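Local structure of programmed cell death 6-interacting protein (5WA1) at residues Q29-S34 with V198-D203; K117-K122 with V144-A149; E140-L145 with E186-A191; V205-L210 with D256-E261. The protein works in endocytosis, multivesicular body biogenesis, membrane repair, cytokinesis and apoptosis, sorting cargo into intralumenal vesicles, and is represented here by its Bro1 domain. All coordinates share one frame; numbering follows the deposited sequence.

Interaction 1: residues Q29-S34 with V198-D203; sequences QLKKTS and VDISPD
K31 and D199 face each other with their CA atoms 9.0 Å apart, the extended N-terminal segment Q29-S34 passing the turn that leads into helix 202-226 at a separation spanned by the long lysine and the aspartate together. The two side chains approach from opposite directions, and K31 NZ forms a short salt bridge of 2.5 Å with D199 OD2, reaching the syn lone pair of that oxygen. The lysine is not stretched out: bends at chi3 (60°) and chi4 (48°) curl its chain into a hook, and its methylenes wrap the same carboxylate oxygen, with K31 CD 3.3 Å from D199 OD2. The hook also rests on I200, whose CG2 branch lies 3.9 Å from K31 CD and crosses the lysine at about a right angle. On the aspartate, CG sits between the backbone N and the carbonyl carbon (chi1 61°), which brings OD1 back over its own turn, where I200 N gives it a weak, bent bond and T197 OG1 a further one. Neither end of the ion pair relies on the other alone, for K31 NZ also bonds K117 O and D199 OD2 also accepts from A119 N. All three touching residues are buried, so this is a worked case of how a burial cost can be met: opposite charges are paired, and backbone groups of the segment K117-K122 supply additional polar partners to both.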
loop_
_atom_site.group_PDB
_atom_site.type_symbol
_atom_site.label_atom_id
_atom_site.label_comp_id
_atom_site.label_asym_id
_atom_site.label_seq_id
_atom_site.Cartn_x
_atom_site.Cartn_y
_atom_site.Cartn_z
ATOM N N GLN A 29 1.515 -10.603 -0.142
ATOM C CA GLN A 29 1.613 -11.722 -1.072
ATOM C C GLN A 29 0.370 -11.795 -1.957
ATOM O O GLN A 29 -0.736 -11.442 -1.539
ATOM C CB GLN A 29 1.796 -13.037 -0.311
ATOM C CG GLN A 29 3.106 -13.121 0.459
ATOM C CD GLN A 29 4.322 -13.123 -0.457
ATOM O OE1 GLN A 29 4.979 -12.094 -0.642
ATOM N NE2 GLN A 29 4.634 -14.282 -1.025
ATOM N N LEU A 30 0.563 -12.254 -3.195
ATOM C CA LEU A 30 -0.539 -12.366 -4.135
ATOM C C LEU A 30 -1.379 -13.604 -3.824
ATOM O O LEU A 30 -0.883 -14.602 -3.298
ATOM C CB LEU A 30 -0.015 -12.441 -5.574
ATOM C CG LEU A 30 0.297 -11.143 -6.341
ATOM C CD1 LEU A 30 1.407 -10.327 -5.695
ATOM C CD2 LEU A 30 0.650 -11.465 -7.783
ATOM N N LYS A 31 -2.667 -13.525 -4.153
ATOM C CA LYS A 31 -3.549 -14.678 -4.026
ATOM C C LYS A 31 -3.325 -15.638 -5.185
ATOM O O LYS A 31 -3.061 -15.219 -6.313
ATOM C CB LYS A 31 -5.013 -14.236 -3.986
ATOM C CG LYS A 31 -5.351 -13.320 -2.811
ATOM C CD LYS A 31 -6.735 -12.681 -2.943
ATOM C CE LYS A 31 -7.855 -13.715 -3.016
ATOM N NZ LYS A 31 -7.768 -14.770 -1.964
ATOM N N LYS A 32 -3.421 -16.930 -4.898
ATOM C CA LYS A 32 -3.304 -17.961 -5.915
ATOM C C LYS A 32 -4.692 -18.358 -6.405
ATOM O O LYS A 32 -5.683 -18.268 -5.673
ATOM C CB LYS A 32 -2.570 -19.183 -5.356
ATOM C CG LYS A 32 -1.166 -18.890 -4.860
ATOM C CD LYS A 32 -0.588 -20.092 -4.137
ATOM C CE LYS A 32 0.674 -19.729 -3.370
ATOM N NZ LYS A 32 1.122 -20.862 -2.512
ATOM N N THR A 33 -4.763 -18.786 -7.662
ATOM C CA THR A 33 -6.032 -19.218 -8.221
ATOM C C THR A 33 -5.791 -20.426 -9.110
ATOM O O THR A 33 -4.683 -20.636 -9.613
ATOM C CB THR A 33 -6.724 -18.091 -9.013
ATOM O OG1 THR A 33 -7.982 -18.556 -9.524
ATOM C CG2 THR A 33 -5.852 -17.630 -10.168
ATOM N N SER A 34 -6.832 -21.229 -9.278
ATOM C CA SER A 34 -6.746 -22.378 -10.161
ATOM C C SER A 34 -6.998 -21.951 -11.602
ATOM O O SER A 34 -7.700 -20.971 -11.867
ATOM C CB SER A 34 -7.752 -23.440 -9.735
ATOM O OG SER A 34 -9.024 -22.849 -9.546
ATOM N N VAL A 198 -11.157 -14.090 4.568
ATOM C CA VAL A 198 -10.776 -12.988 5.447
ATOM C C VAL A 198 -9.820 -12.026 4.741
ATOM O O VAL A 198 -9.826 -10.821 5.022
ATOM C CB VAL A 198 -10.176 -13.535 6.757
ATOM C CG1 VAL A 198 -9.740 -12.396 7.674
ATOM C CG2 VAL A 198 -11.189 -14.416 7.471
ATOM N N ASP A 199 -9.020 -12.518 3.790
ATOM C CA ASP A 199 -7.998 -11.664 3.188
ATOM C C ASP A 199 -8.613 -10.507 2.400
ATOM O O ASP A 199 -8.089 -9.387 2.426
ATOM C CB ASP A 199 -7.068 -12.493 2.300
ATOM C CG ASP A 199 -7.794 -13.167 1.140
ATOM O OD1 ASP A 199 -9.046 -13.232 1.153
ATOM O OD2 ASP A 199 -7.096 -13.649 0.217
ATOM N N ILE A 200 -9.737 -10.738 1.719
ATOM C CA ILE A 200 -10.379 -9.679 0.940
ATOM C C ILE A 200 -11.558 -9.060 1.681
ATOM O O ILE A 200 -12.262 -8.215 1.122
ATOM C CB ILE A 200 -10.810 -10.186 -0.452
ATOM C CG1 ILE A 200 -11.850 -11.297 -0.330
ATOM C CG2 ILE A 200 -9.585 -10.633 -1.240
ATOM C CD1 ILE A 200 -12.466 -11.712 -1.671
ATOM N N SER A 201 -11.781 -9.451 2.933
ATOM C CA SER A 201 -12.889 -8.897 3.692
ATOM C C SER A 201 -12.612 -7.430 4.022
ATOM O O SER A 201 -11.452 -7.019 4.147
ATOM C CB SER A 201 -13.116 -9.699 4.972
ATOM O OG SER A 201 -12.087 -9.443 5.925
ATOM N N PRO A 202 -13.669 -6.616 4.146
ATOM C CA PRO A 202 -13.479 -5.158 4.301
ATOM C C PRO A 202 -12.542 -4.758 5.427
ATOM O O PRO A 202 -11.773 -3.800 5.268
ATOM C CB PRO A 202 -14.907 -4.655 4.543
ATOM C CG PRO A 202 -15.778 -5.655 3.825
ATOM C CD PRO A 202 -15.091 -6.984 3.979
ATOM N N ASP A 203 -12.577 -5.464 6.561
ATOM C CA ASP A 203 -11.691 -5.104 7.666
ATOM C C ASP A 203 -10.224 -5.293 7.291
ATOM O O ASP A 203 -9.380 -4.447 7.603
ATOM C CB ASP A 203 -12.038 -5.923 8.905
ATOM C CG ASP A 203 -13.092 -5.258 9.760
ATOM O OD1 ASP A 203 -13.862 -4.438 9.213
ATOM O OD2 ASP A 203 -13.148 -5.544 10.976
#

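Interaction 2: residues K117-K122 with V144-A149; sequences KDAFDK and VLFNCA
A single methyl group, A119 CB, serves two phenylalanines at once, and this is the striking feature of the contact. Across the interface it lies 3.7 Å from F146 CE1, while within its own turn A119 CB stands over the centre of the F120 ring, 4.1 Å above the plane. The two rings meet each other as well: F120 CZ comes to the edge of the F146 ring, close to its plane, at 4.0 Å from F146 CZ. F146 reaches this place because its CG is anti to the backbone N (chi1 -173°), carrying the ring outward from helix 137-157 toward the loop. D118 braces the turn, its OD1 accepting two backbone N-H groups from opposite faces of the carboxylate plane. F120 N lies 2.7 Å from D118 OD1 and closes an Asx turn; D121 N reaches the same oxygen almost straight (170°), an Asx motif. The second oxygen, OD2, accepts from D199 N, so the same carboxylate ties this loop to another part of the chain. The loop follows strand 114-117, and through A119 and F120 it packs against helix 137-157. Around it, F146 packs edge-to-face with F181 of helix 164-191 and touches V205 and L208 of helix 202-226; F120 reaches T204 and L208 of that last helix, while other faces of helix 137-157 meet helix 83-97 through V144 and L145.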
loop_
_atom_site.group_PDB
_atom_site.type_symbol
_atom_site.label_atom_id
_atom_site.label_comp_id
_atom_site.label_asym_id
_atom_site.label_seq_id
_atom_site.Cartn_x
_atom_site.Cartn_y
_atom_site.Cartn_z
ATOM N N LYS A 117 -7.472 -18.808 -3.357
ATOM C CA LYS A 117 -6.982 -19.169 -2.068
ATOM C C LYS A 117 -6.719 -17.916 -1.221
ATOM O O LYS A 117 -6.459 -16.861 -1.745
ATOM C CB LYS A 117 -5.713 -19.940 -2.270
ATOM C CG LYS A 117 -5.246 -20.701 -1.072
ATOM C CD LYS A 117 -3.891 -21.290 -1.350
ATOM C CE LYS A 117 -3.297 -21.831 -0.073
ATOM N NZ LYS A 117 -1.818 -21.847 -0.157
ATOM N N ASP A 118 -6.824 -18.041 0.091
ATOM C CA ASP A 118 -6.572 -16.899 0.967
ATOM C C ASP A 118 -5.116 -16.466 0.868
ATOM O O ASP A 118 -4.203 -17.297 0.859
ATOM C CB ASP A 118 -6.916 -17.252 2.413
ATOM C CG ASP A 118 -6.997 -16.028 3.307
ATOM O OD1 ASP A 118 -5.945 -15.595 3.830
ATOM O OD2 ASP A 118 -8.113 -15.495 3.486
ATOM N N ALA A 119 -4.898 -15.144 0.796
ATOM C CA ALA A 119 -3.538 -14.628 0.712
ATOM C C ALA A 119 -2.765 -14.849 2.008
ATOM O O ALA A 119 -1.531 -14.943 1.980
ATOM C CB ALA A 119 -3.558 -13.139 0.368
ATOM N N PHE A 120 -3.460 -14.938 3.144
ATOM C CA PHE A 120 -2.814 -14.931 4.453
ATOM C C PHE A 120 -3.023 -16.219 5.230
ATOM O O PHE A 120 -2.057 -16.769 5.772
ATOM C CB PHE A 120 -3.322 -13.746 5.290
ATOM C CG PHE A 120 -3.189 -12.422 4.603
ATOM C CD1 PHE A 120 -1.953 -11.978 4.164
ATOM C CD2 PHE A 120 -4.303 -11.624 4.390
ATOM C CE1 PHE A 120 -1.829 -10.763 3.537
ATOM C CE2 PHE A 120 -4.188 -10.409 3.749
ATOM C CZ PHE A 120 -2.949 -9.975 3.327
ATOM N N ASP A 121 -4.257 -16.702 5.311
ATOM C CA ASP A 121 -4.592 -17.885 6.104
ATOM C C ASP A 121 -4.113 -19.123 5.360
ATOM O O ASP A 121 -4.749 -19.573 4.405
ATOM C CB ASP A 121 -6.094 -17.938 6.355
ATOM C CG ASP A 121 -6.480 -18.951 7.417
ATOM O OD1 ASP A 121 -5.671 -19.853 7.726
ATOM O OD2 ASP A 121 -7.601 -18.836 7.951
ATOM N N LYS A 122 -2.986 -19.685 5.795
ATOM C CA LYS A 122 -2.456 -20.869 5.132
ATOM C C LYS A 122 -3.222 -22.132 5.499
ATOM O O LYS A 122 -3.137 -23.127 4.769
ATOM C CB LYS A 122 -0.970 -21.029 5.456
ATOM C CG LYS A 122 -0.121 -19.887 4.913
ATOM C CD LYS A 122 1.360 -20.113 5.147
ATOM C CE LYS A 122 2.178 -18.964 4.575
ATOM N NZ LYS A 122 3.632 -19.106 4.866
ATOM N N VAL A 144 -8.605 -10.241 -8.415
ATOM C CA VAL A 144 -7.631 -9.692 -9.353
ATOM C C VAL A 144 -7.166 -8.316 -8.893
ATOM O O VAL A 144 -5.968 -8.010 -8.925
ATOM C CB VAL A 144 -8.220 -9.665 -10.776
ATOM C CG1 VAL A 144 -7.398 -8.767 -11.682
ATOM C CG2 VAL A 144 -8.252 -11.060 -11.326
ATOM N N LEU A 145 -8.094 -7.470 -8.439
ATOM C CA LEU A 145 -7.679 -6.156 -7.955
ATOM C C LEU A 145 -6.813 -6.275 -6.706
ATOM O O LEU A 145 -5.909 -5.458 -6.501
ATOM C CB LEU A 145 -8.896 -5.270 -7.677
ATOM C CG LEU A 145 -8.533 -3.831 -7.278
ATOM C CD1 LEU A 145 -7.608 -3.206 -8.318
ATOM C CD2 LEU A 145 -9.785 -2.975 -7.062
ATOM N N PHE A 146 -7.072 -7.285 -5.870
ATOM C CA PHE A 146 -6.202 -7.555 -4.730
ATOM C C PHE A 146 -4.772 -7.810 -5.182
ATOM O O PHE A 146 -3.819 -7.296 -4.587
ATOM C CB PHE A 146 -6.731 -8.761 -3.946
ATOM C CG PHE A 146 -5.989 -9.027 -2.654
ATOM C CD1 PHE A 146 -4.813 -9.766 -2.648
ATOM C CD2 PHE A 146 -6.479 -8.542 -1.451
ATOM C CE1 PHE A 146 -4.130 -10.000 -1.467
ATOM C CE2 PHE A 146 -5.809 -8.782 -0.257
ATOM C CZ PHE A 146 -4.633 -9.512 -0.266
ATOM N N ASN A 147 -4.602 -8.627 -6.221
ATOM C CA ASN A 147 -3.258 -8.949 -6.685
ATOM C C ASN A 147 -2.601 -7.761 -7.371
ATOM O O ASN A 147 -1.377 -7.629 -7.308
ATOM C CB ASN A 147 -3.296 -10.173 -7.612
ATOM C CG ASN A 147 -3.404 -11.478 -6.836
ATOM O OD1 ASN A 147 -3.683 -11.464 -5.640
ATOM N ND2 ASN A 147 -3.182 -12.604 -7.509
ATOM N N CYS A 148 -3.378 -6.898 -8.037
ATOM C CA CYS A 148 -2.801 -5.655 -8.547
ATOM C C CYS A 148 -2.202 -4.849 -7.405
ATOM O O CYS A 148 -1.046 -4.409 -7.470
ATOM C CB CYS A 148 -3.857 -4.817 -9.266
ATOM S SG CYS A 148 -4.579 -5.567 -10.750
ATOM N N ALA A 149 -2.986 -4.649 -6.344
ATOM C CA ALA A 149 -2.505 -3.901 -5.184
ATOM C C ALA A 149 -1.312 -4.593 -4.535
ATOM O O ALA A 149 -0.314 -3.943 -4.194
ATOM C CB ALA A 149 -3.644 -3.730 -4.178
#

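Interaction 3: residues E140-L145 with E186-A191; sequences EKSCVL and ETVLSA
S142 lays its hydroxyl over V188, with S142 OG 4.1 Å from V188 CG2 and almost as near to the CA atom of the same valine; A191 CB flanks the same oxygen at a longer 4.4 Å from S142 OG. The small serine lets the backbones come close, the CA atoms of S142 and V188 being 6.4 Å apart, an example of how short side chains let two helices approach. The hydroxyl has its polar needs met although the valine beside it offers nothing. With OG next to its backbone N (chi1 -69°), S142 turns back along its own helix and bonds G138 O. A water molecule then links the two helices, lying 2.6 Å from S142 OG and donating a 3.2 Å bond to T187 OG1. That threonine oxygen is in turn tied to H183 O, one helical turn earlier, so the water bridges two hydroxyls that each have a backbone partner. Helix 164-191 is kinked near its end, since the N atoms of L189 and S190 lack bonds to the preceding turn, though A191 N regains T187 O at 3.1 Å. The contact thus joins the early turns of helix 137-157 to the last turns of helix 164-191. Further along the same two helices L145 touches A180, H183 and I184; V188 also meets I200, in the turn before helix 202-226, and K141 packs on I96 of helix 83-97.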
loop_
_atom_site.group_PDB
_atom_site.type_symbol
_atom_site.label_atom_id
_atom_site.label_comp_id
_atom_site.label_asym_id
_atom_site.label_seq_id
_atom_site.Cartn_x
_atom_site.Cartn_y
_atom_site.Cartn_z
ATOM N N GLU A 140 -14.146 -12.515 -9.050
ATOM C CA GLU A 140 -12.915 -12.509 -9.832
ATOM C C GLU A 140 -12.301 -11.116 -9.866
ATOM O O GLU A 140 -11.103 -10.951 -9.604
ATOM C CB GLU A 140 -13.193 -13.024 -11.249
ATOM C CG GLU A 140 -12.008 -12.918 -12.195
ATOM C CD GLU A 140 -11.046 -14.092 -12.094
ATOM O OE1 GLU A 140 -11.104 -14.849 -11.099
ATOM O OE2 GLU A 140 -10.233 -14.266 -13.031
ATOM N N LYS A 141 -13.111 -10.098 -10.182
ATOM C CA LYS A 141 -12.645 -8.711 -10.136
ATOM C C LYS A 141 -11.969 -8.382 -8.809
ATOM O O LYS A 141 -10.896 -7.761 -8.778
ATOM C CB LYS A 141 -13.818 -7.750 -10.354
ATOM C CG LYS A 141 -14.384 -7.698 -11.757
ATOM C CD LYS A 141 -15.743 -7.001 -11.761
ATOM C CE LYS A 141 -15.698 -5.675 -11.008
ATOM N NZ LYS A 141 -17.067 -5.119 -10.793
ATOM N N SER A 142 -12.602 -8.765 -7.695
ATOM C CA SER A 142 -12.084 -8.381 -6.383
ATOM C C SER A 142 -10.734 -9.024 -6.105
ATOM O O SER A 142 -9.836 -8.379 -5.551
ATOM C CB SER A 142 -13.077 -8.767 -5.286
ATOM O OG SER A 142 -14.240 -7.971 -5.353
ATOM N N CYS A 143 -10.587 -10.303 -6.452
ATOM C CA CYS A 143 -9.330 -10.999 -6.210
ATOM C C CYS A 143 -8.245 -10.515 -7.159
ATOM O O CYS A 143 -7.078 -10.408 -6.766
ATOM C CB CYS A 143 -9.529 -12.507 -6.362
ATOM S SG CYS A 143 -10.711 -13.214 -5.206
ATOM N N VAL A 144 -8.605 -10.241 -8.415
ATOM C CA VAL A 144 -7.631 -9.692 -9.353
ATOM C C VAL A 144 -7.166 -8.316 -8.893
ATOM O O VAL A 144 -5.968 -8.010 -8.925
ATOM C CB VAL A 144 -8.220 -9.665 -10.776
ATOM C CG1 VAL A 144 -7.398 -8.767 -11.682
ATOM C CG2 VAL A 144 -8.252 -11.060 -11.326
ATOM N N LEU A 145 -8.094 -7.470 -8.439
ATOM C CA LEU A 145 -7.679 -6.156 -7.955
ATOM C C LEU A 145 -6.813 -6.275 -6.706
ATOM O O LEU A 145 -5.909 -5.458 -6.501
ATOM C CB LEU A 145 -8.896 -5.270 -7.677
ATOM C CG LEU A 145 -8.533 -3.831 -7.278
ATOM C CD1 LEU A 145 -7.608 -3.206 -8.318
ATOM C CD2 LEU A 145 -9.785 -2.975 -7.062
ATOM N N GLU A 186 -14.822 -1.186 -0.208
ATOM C CA GLU A 186 -16.118 -0.561 -0.421
ATOM C C GLU A 186 -17.039 -1.352 -1.343
ATOM O O GLU A 186 -18.232 -1.045 -1.407
ATOM C CB GLU A 186 -15.908 0.849 -0.978
ATOM C CG GLU A 186 -15.137 1.755 -0.037
ATOM C CD GLU A 186 -14.735 3.067 -0.682
ATOM O OE1 GLU A 186 -14.433 3.069 -1.896
ATOM O OE2 GLU A 186 -14.718 4.097 0.027
ATOM N N THR A 187 -16.534 -2.365 -2.049
ATOM C CA THR A 187 -17.324 -3.037 -3.072
ATOM C C THR A 187 -17.414 -4.547 -2.915
ATOM O O THR A 187 -18.285 -5.153 -3.545
ATOM C CB THR A 187 -16.762 -2.731 -4.471
ATOM O OG1 THR A 187 -15.426 -3.243 -4.574
ATOM C CG2 THR A 187 -16.744 -1.228 -4.728
ATOM N N VAL A 188 -16.563 -5.169 -2.095
ATOM C CA VAL A 188 -16.465 -6.626 -2.095
ATOM C C VAL A 188 -17.763 -7.277 -1.624
ATOM O O VAL A 188 -18.128 -8.358 -2.104
ATOM C CB VAL A 188 -15.258 -7.074 -1.243
ATOM C CG1 VAL A 188 -15.451 -6.695 0.219
ATOM C CG2 VAL A 188 -15.007 -8.570 -1.400
ATOM N N LEU A 189 -18.493 -6.634 -0.706
ATOM C CA LEU A 189 -19.661 -7.284 -0.114
ATOM C C LEU A 189 -20.815 -7.367 -1.107
ATOM O O LEU A 189 -21.436 -8.427 -1.262
ATOM C CB LEU A 189 -20.082 -6.552 1.156
ATOM C CG LEU A 189 -19.088 -6.733 2.305
ATOM C CD1 LEU A 189 -19.645 -6.191 3.616
ATOM C CD2 LEU A 189 -18.693 -8.202 2.437
ATOM N N SER A 190 -21.128 -6.258 -1.786
ATOM C CA SER A 190 -22.208 -6.284 -2.769
ATOM C C SER A 190 -21.833 -7.115 -3.988
ATOM O O SER A 190 -22.713 -7.673 -4.651
ATOM C CB SER A 190 -22.577 -4.863 -3.192
ATOM O OG SER A 190 -21.490 -4.231 -3.849
ATOM N N ALA A 191 -20.537 -7.211 -4.292
ATOM C CA ALA A 191 -20.095 -7.989 -5.443
ATOM C C ALA A 191 -20.239 -9.488 -5.207
ATOM O O ALA A 191 -20.512 -10.237 -6.151
ATOM C CB ALA A 191 -18.646 -7.642 -5.781
HETATM O O HOH W 1 -13.561 -5.503 -5.776
#

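Interaction 4: residues V205-L210 with D256-E261; sequences VGTLSL and DTLPKE
L208 and L258 both have CG beside the backbone N, anti to the carbonyl carbon (chi1 -66° and -64°), and these torsions send their branched ends to the interface between helix 202-226 and the loop D256-E261, where they meet. The loop leucine is fully extended at chi2 (180°), which places CD1 anti to its CA and carries that methyl out toward the helix. There it falls between two side chains of neighbouring positions: L258 CD1 is 4.1 Å from T207 CG2 and equally far from L208 CD2. Its other methyl makes the shortest approach, L258 CD2 lying 3.9 Å from L208 CD2. Each side chain crosses its partner at a slant, so the contact is a meeting of methyl groups over a spacing of 9.0 Å between the CA atoms of L208 and L258. T207 divides its two branches: CG2 faces the leucine, while OG1 is engaged with Q251 OE1 of helix 231-252 and with D203 O of its own helix. The contact is therefore plain apolar packing, burying 109 Å² over both sides, by which the loop joining helices 231-252 and 262-287 is laid against helix 202-226. L258 spreads further along that helix to T204 and I211, and F120 of the segment K117-K122 packs on L258. L208 also reaches F181 of helix 164-191, while L210 leans on D247, A248 and Q251 of helix 231-252.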
loop_
_atom_site.group_PDB
_atom_site.type_symbol
_atom_site.label_atom_id
_atom_site.label_comp_id
_atom_site.label_asym_id
_atom_site.label_seq_id
_atom_site.Cartn_x
_atom_site.Cartn_y
_atom_site.Cartn_z
ATOM N N VAL A 205 -8.790 -5.456 4.133
ATOM C CA VAL A 205 -8.293 -4.602 3.056
ATOM C C VAL A 205 -8.343 -3.137 3.462
ATOM O O VAL A 205 -7.552 -2.327 2.970
ATOM C CB VAL A 205 -9.055 -4.847 1.738
ATOM C CG1 VAL A 205 -8.574 -6.146 1.080
ATOM C CG2 VAL A 205 -10.562 -4.875 1.961
ATOM N N GLY A 206 -9.247 -2.765 4.369
ATOM C CA GLY A 206 -9.182 -1.431 4.940
ATOM C C GLY A 206 -7.885 -1.188 5.690
ATOM O O GLY A 206 -7.289 -0.110 5.594
ATOM N N THR A 207 -7.420 -2.188 6.443
ATOM C CA THR A 207 -6.157 -2.017 7.158
ATOM C C THR A 207 -4.979 -1.995 6.190
ATOM O O THR A 207 -4.072 -1.172 6.326
ATOM C CB THR A 207 -5.976 -3.115 8.210
ATOM O OG1 THR A 207 -6.982 -2.974 9.218
ATOM C CG2 THR A 207 -4.602 -3.011 8.874
ATOM N N LEU A 208 -4.981 -2.891 5.200
ATOM C CA LEU A 208 -3.940 -2.855 4.178
ATOM C C LEU A 208 -3.921 -1.512 3.459
ATOM O O LEU A 208 -2.849 -1.003 3.118
ATOM C CB LEU A 208 -4.151 -3.986 3.164
ATOM C CG LEU A 208 -3.986 -5.402 3.723
ATOM C CD1 LEU A 208 -4.393 -6.436 2.673
ATOM C CD2 LEU A 208 -2.551 -5.618 4.158
ATOM N N SER A 209 -5.095 -0.941 3.189
ATOM C CA SER A 209 -5.130 0.359 2.528
ATOM C C SER A 209 -4.421 1.415 3.366
ATOM O O SER A 209 -3.658 2.237 2.842
ATOM C CB SER A 209 -6.578 0.768 2.269
ATOM O OG SER A 209 -6.650 2.059 1.698
ATOM N N LEU A 210 -4.660 1.411 4.673
ATOM C CA LEU A 210 -3.996 2.379 5.546
ATOM C C LEU A 210 -2.496 2.124 5.641
ATOM O O LEU A 210 -1.700 3.076 5.678
ATOM C CB LEU A 210 -4.651 2.343 6.920
ATOM C CG LEU A 210 -4.096 3.309 7.959
ATOM C CD1 LEU A 210 -4.005 4.726 7.398
ATOM C CD2 LEU A 210 -4.998 3.252 9.176
ATOM N N ASP A 256 -5.298 -11.100 14.360
ATOM C CA ASP A 256 -4.143 -11.898 13.969
ATOM C C ASP A 256 -4.312 -12.408 12.545
ATOM O O ASP A 256 -3.993 -13.556 12.230
ATOM C CB ASP A 256 -3.918 -13.057 14.932
ATOM C CG ASP A 256 -2.528 -13.652 14.803
ATOM O OD1 ASP A 256 -1.550 -12.876 14.701
ATOM O OD2 ASP A 256 -2.420 -14.898 14.789
ATOM N N THR A 257 -4.827 -11.555 11.666
ATOM C CA THR A 257 -5.088 -12.014 10.309
ATOM C C THR A 257 -3.897 -11.750 9.395
ATOM O O THR A 257 -3.565 -12.590 8.552
ATOM C CB THR A 257 -6.366 -11.359 9.779
ATOM O OG1 THR A 257 -6.194 -9.945 9.680
ATOM C CG2 THR A 257 -7.507 -11.629 10.728
ATOM N N LEU A 258 -3.212 -10.620 9.582
ATOM C CA LEU A 258 -2.037 -10.310 8.784
ATOM C C LEU A 258 -0.830 -11.091 9.296
ATOM O O LEU A 258 -0.841 -11.598 10.420
ATOM C CB LEU A 258 -1.769 -8.808 8.813
ATOM C CG LEU A 258 -2.885 -7.994 8.156
ATOM C CD1 LEU A 258 -2.570 -6.498 8.211
ATOM C CD2 LEU A 258 -3.121 -8.466 6.705
ATOM N N PRO A 259 0.216 -11.226 8.476
ATOM C CA PRO A 259 1.413 -11.951 8.920
ATOM C C PRO A 259 2.006 -11.349 10.188
ATOM O O PRO A 259 1.847 -10.160 10.478
ATOM C CB PRO A 259 2.372 -11.809 7.734
ATOM C CG PRO A 259 1.460 -11.643 6.548
ATOM C CD PRO A 259 0.304 -10.839 7.052
ATOM N N LYS A 260 2.721 -12.203 10.932
ATOM C CA LYS A 260 3.158 -11.890 12.290
ATOM C C LYS A 260 3.964 -10.600 12.364
ATOM O O LYS A 260 3.878 -9.857 13.350
ATOM C CB LYS A 260 4.004 -13.041 12.837
ATOM C CG LYS A 260 3.268 -14.046 13.686
ATOM C CD LYS A 260 4.252 -14.784 14.588
ATOM C CE LYS A 260 5.149 -13.798 15.331
ATOM N NZ LYS A 260 5.877 -14.411 16.483
ATOM N N GLU A 261 4.777 -10.337 11.348
ATOM C CA GLU A 261 5.707 -9.223 11.399
ATOM C C GLU A 261 5.045 -7.875 11.148
ATOM O O GLU A 261 5.681 -6.852 11.391
ATOM C CB GLU A 261 6.838 -9.442 10.388
ATOM C CG GLU A 261 6.384 -9.514 8.931
ATOM C CD GLU A 261 5.972 -10.914 8.482
ATOM O OE1 GLU A 261 5.689 -11.779 9.344
ATOM O OE2 GLU A 261 5.937 -11.145 7.254
#

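Overall arrangement
Interactions 1 and 2 are almost one site, their centres about 3 Å apart: the bonds of K31 NZ to K117 O, 2.5 Å, and of A119 N to D199 OD2, 2.7 Å, fuse them, and K31 CD lies 3.5 Å from F146 CD1. Interaction 3 extends this site along helix 137-157, with V188 packing against I200 and P202, while F120 passes it on to interaction 4, where F120 CE2 is 3.7 Å from L258 CD2. Interactions 3 and 4 are the outer pair, with centres about 17 Å apart and no touch. All four lie in the Bro1 domain; the whole of interaction 4 and the segment V198-D203 fall within the part that interacts with CHMP4A, CHMP4B and CHMP4C.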